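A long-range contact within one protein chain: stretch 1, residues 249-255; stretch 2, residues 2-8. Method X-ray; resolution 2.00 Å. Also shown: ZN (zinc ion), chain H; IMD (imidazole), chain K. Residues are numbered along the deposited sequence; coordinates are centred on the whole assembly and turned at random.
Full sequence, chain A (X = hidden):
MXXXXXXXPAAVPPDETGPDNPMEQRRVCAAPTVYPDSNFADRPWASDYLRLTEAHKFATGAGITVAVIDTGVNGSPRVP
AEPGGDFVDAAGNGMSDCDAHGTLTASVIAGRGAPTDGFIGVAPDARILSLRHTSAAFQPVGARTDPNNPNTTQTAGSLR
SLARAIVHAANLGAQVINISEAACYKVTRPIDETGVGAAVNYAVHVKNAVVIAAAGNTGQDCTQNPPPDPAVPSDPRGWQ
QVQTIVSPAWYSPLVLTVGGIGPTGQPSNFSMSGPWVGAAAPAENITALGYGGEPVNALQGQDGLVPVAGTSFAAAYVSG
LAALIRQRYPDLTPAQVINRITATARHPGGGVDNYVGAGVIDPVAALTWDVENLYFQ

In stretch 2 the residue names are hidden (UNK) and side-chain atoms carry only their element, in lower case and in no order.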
# COMPACT_ATOMS: atom_id res chain seq x y z
N ALA A 249 7.29 5.39 1.74
CA ALA A 249 6.63 6.45 0.92
C ALA A 249 7.61 7.49 0.37
O ALA A 249 7.44 7.96 -0.77
CB ALA A 249 5.55 7.15 1.75
N TRP A 250 8.59 7.85 1.20
CA TRP A 250 9.53 8.92 0.91
C TRP A 250 10.62 8.59 -0.08
O TRP A 250 11.41 9.46 -0.40
CB TRP A 250 10.14 9.49 2.20
CG TRP A 250 11.25 8.72 2.88
CD1 TRP A 250 11.35 7.36 3.03
CD2 TRP A 250 12.39 9.27 3.54
NE1 TRP A 250 12.48 7.04 3.72
CE2 TRP A 250 13.14 8.19 4.04
CE3 TRP A 250 12.87 10.58 3.73
CZ2 TRP A 250 14.35 8.36 4.74
CZ3 TRP A 250 14.06 10.76 4.42
CH2 TRP A 250 14.79 9.66 4.92
N TYR A 251 10.67 7.35 -0.56
CA TYR A 251 11.63 6.95 -1.59
C TYR A 251 11.15 7.31 -3.00
O TYR A 251 11.80 6.95 -3.97
CB TYR A 251 11.96 5.44 -1.49
CG TYR A 251 12.83 5.13 -0.29
CD1 TYR A 251 14.16 5.52 -0.25
CD2 TYR A 251 12.31 4.50 0.84
CE1 TYR A 251 14.96 5.27 0.85
CE2 TYR A 251 13.10 4.25 1.94
CZ TYR A 251 14.42 4.63 1.94
OH TYR A 251 15.23 4.40 3.03
N SER A 252 10.06 8.06 -3.13
CA SER A 252 9.61 8.53 -4.45
C SER A 252 10.74 9.29 -5.15
O SER A 252 11.38 10.11 -4.54
CB SER A 252 8.40 9.46 -4.29
OG SER A 252 7.79 9.69 -5.54
N PRO A 253 10.96 9.07 -6.46
CA PRO A 253 10.11 8.36 -7.43
C PRO A 253 10.45 6.88 -7.64
O PRO A 253 9.90 6.24 -8.55
CB PRO A 253 10.34 9.15 -8.72
CG PRO A 253 11.76 9.64 -8.60
CD PRO A 253 12.06 9.79 -7.13
N LEU A 254 11.33 6.33 -6.81
CA LEU A 254 11.58 4.88 -6.87
C LEU A 254 10.30 4.10 -6.64
O LEU A 254 10.11 3.04 -7.22
CB LEU A 254 12.59 4.43 -5.80
CG LEU A 254 14.05 4.63 -6.08
CD1 LEU A 254 14.83 3.83 -5.03
CD2 LEU A 254 14.41 4.20 -7.48
N VAL A 255 9.47 4.64 -5.76
CA VAL A 255 8.14 4.13 -5.51
C VAL A 255 7.13 5.20 -5.94
O VAL A 255 7.43 6.40 -5.94
CB VAL A 255 7.90 3.80 -4.01
CG1 VAL A 255 8.99 2.90 -3.43
CG2 VAL A 255 7.75 5.07 -3.17
N UNK A 2 16.66 19.41 5.29
CA UNK A 2 16.03 18.10 5.18
C UNK A 2 16.34 17.59 3.77
O UNK A 2 16.13 18.29 2.79
c UNK A 2 13.82 16.88 5.24
c UNK A 2 12.87 18.87 7.30
c UNK A 2 14.52 18.23 5.42
c UNK A 2 14.30 18.84 6.81
N UNK A 3 16.90 16.40 3.68
CA UNK A 3 17.33 15.88 2.39
C UNK A 3 16.51 14.65 2.03
O UNK A 3 16.19 13.85 2.90
c UNK A 3 21.16 16.51 2.40
o UNK A 3 21.76 17.35 1.72
c UNK A 3 19.70 16.74 2.71
o UNK A 3 21.70 15.48 2.84
c UNK A 3 18.82 15.53 2.42
N UNK A 4 16.15 14.51 0.75
CA UNK A 4 15.58 13.24 0.32
C UNK A 4 16.54 12.09 0.66
O UNK A 4 17.73 12.32 0.74
c UNK A 4 15.46 13.40 -1.20
c UNK A 4 16.19 15.51 -0.33
c UNK A 4 15.43 14.86 -1.45
N UNK A 5 16.03 10.87 0.85
CA UNK A 5 16.94 9.77 1.14
C UNK A 5 17.93 9.53 -0.01
O UNK A 5 17.59 9.73 -1.18
c UNK A 5 14.73 8.96 0.65
c UNK A 5 14.65 10.43 0.63
c UNK A 5 16.01 8.58 1.32
N UNK A 6 19.16 9.18 0.32
CA UNK A 6 20.18 8.91 -0.68
C UNK A 6 20.32 7.40 -0.64
O UNK A 6 20.58 6.84 0.41
c UNK A 6 21.49 9.68 -0.37
c UNK A 6 22.71 9.03 -1.02
c UNK A 6 21.36 11.12 -0.85
N UNK A 7 20.10 6.75 -1.78
CA UNK A 7 20.08 5.29 -1.88
C UNK A 7 21.50 4.75 -1.90
O UNK A 7 22.33 5.22 -2.67
c UNK A 7 19.37 4.85 -3.19
c UNK A 7 17.99 5.52 -3.32
c UNK A 7 19.25 3.33 -3.25
c UNK A 7 17.02 5.20 -2.21
N UNK A 8 21.78 3.77 -1.05
CA UNK A 8 23.03 3.01 -1.10
C UNK A 8 22.72 1.59 -1.60
O UNK A 8 22.31 0.72 -0.82
c UNK A 8 24.98 2.10 0.29
c UNK A 8 23.70 2.96 0.28
o UNK A 8 25.44 1.64 -0.78
o UNK A 8 25.52 1.86 1.39
ZN ZN H . 23.75 16.94 1.79
N1 IMD K . 12.76 4.38 -11.30
C2 IMD K . 11.92 4.98 -10.45
N3 IMD K . 10.75 4.32 -10.47
C4 IMD K . 10.86 3.28 -11.32
C5 IMD K . 12.13 3.34 -11.86

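Position 2 carries four side-chain carbons and no heteroatom. The first carbon forks, and one of its arms is two carbons long. None of these atoms makes contact with stretch 1. The beta-branched skeleton is that of isoleucine, and the residue is Ile 2.

At position 3 there are three carbons in an unbranched line, the third bearing two oxygens. The CA-to-CB bond points sideways, and the carboxylate makes no contact with stretch 1; what reaches the other stretch is the backbone, whose carbonyl O comes near the ring of Trp 250. A carboxylate at that distance from the backbone defines glutamate, so the residue is Glu 3. Its OE2 binds the zinc ion, ZN, at 2.0 Å, while the carbonyl O of Glu 3 lies 4.0 Å from CZ3 of Trp 250, oblique to the ring.

Position 4 has three carbons, and the last closes onto the backbone N. The CA-to-CB bond points away from stretch 1, and the ring makes no contact there. Such a five-membered ring is proline's alone among the standard residues, so this is Pro 4. Even so, the CA of Pro 4 is 7.5 Å from the CA of Trp 250.

Position 5 repeats the pattern, three carbons closed onto the backbone N, but here CA-to-CB points toward stretch 1 and the ring touches both Trp 250 and Tyr 251. The residue is Pro 5. CG of Pro 5 lies 3.8 Å from the centroid of the six-membered ring of Trp 250, only 14° off the ring normal, a CH-pi contact over the face. CD of Pro 5 is 3.6 Å from CE3 of Trp 250, CG is 3.5 Å from the backbone O of Trp 250, and CB is 3.5 Å from CE1 of Tyr 251.

Position 6 shows three carbons, one carrying the other two, with no longer arm. Its CA-to-CB bond points away, and the side chain makes no contact with stretch 1. This is Val 6.

Position 7 again has four carbons, forked at the first with one two-carbon arm, and the end of that arm approaches Tyr 251 and Leu 254. This is Ile 7. With chi1 and chi2 both m, the end of the side chain comes nearer than its sideways CA-to-CB bond would suggest: CD1 of Ile 7 is 3.5 Å from CD1 of Tyr 251 and 3.8 Å from CD1 of Leu 254.

Position 8 has two carbons, the second carrying two oxygens. The side chain is out of reach of stretch 1 and takes no part. The residue is Asp 8.

The contact is small, burying 273 Å² in total, and no hydrogen bond crosses it. Pro 5 gives up the most surface, 85 Å², because its ring packs against both aromatic side chains; Ile 7 adds a second apolar contact with Tyr 251 and Leu 254. On stretch 1, the hydrogen bond from Leu 254 N to Tyr 251 O, 2.9 Å, links the two residues that receive Ile 7. Packing of carbon against carbon and ring face thus accounts for most of the interaction.

Stretch 2, residues 2-8: IEPPVID
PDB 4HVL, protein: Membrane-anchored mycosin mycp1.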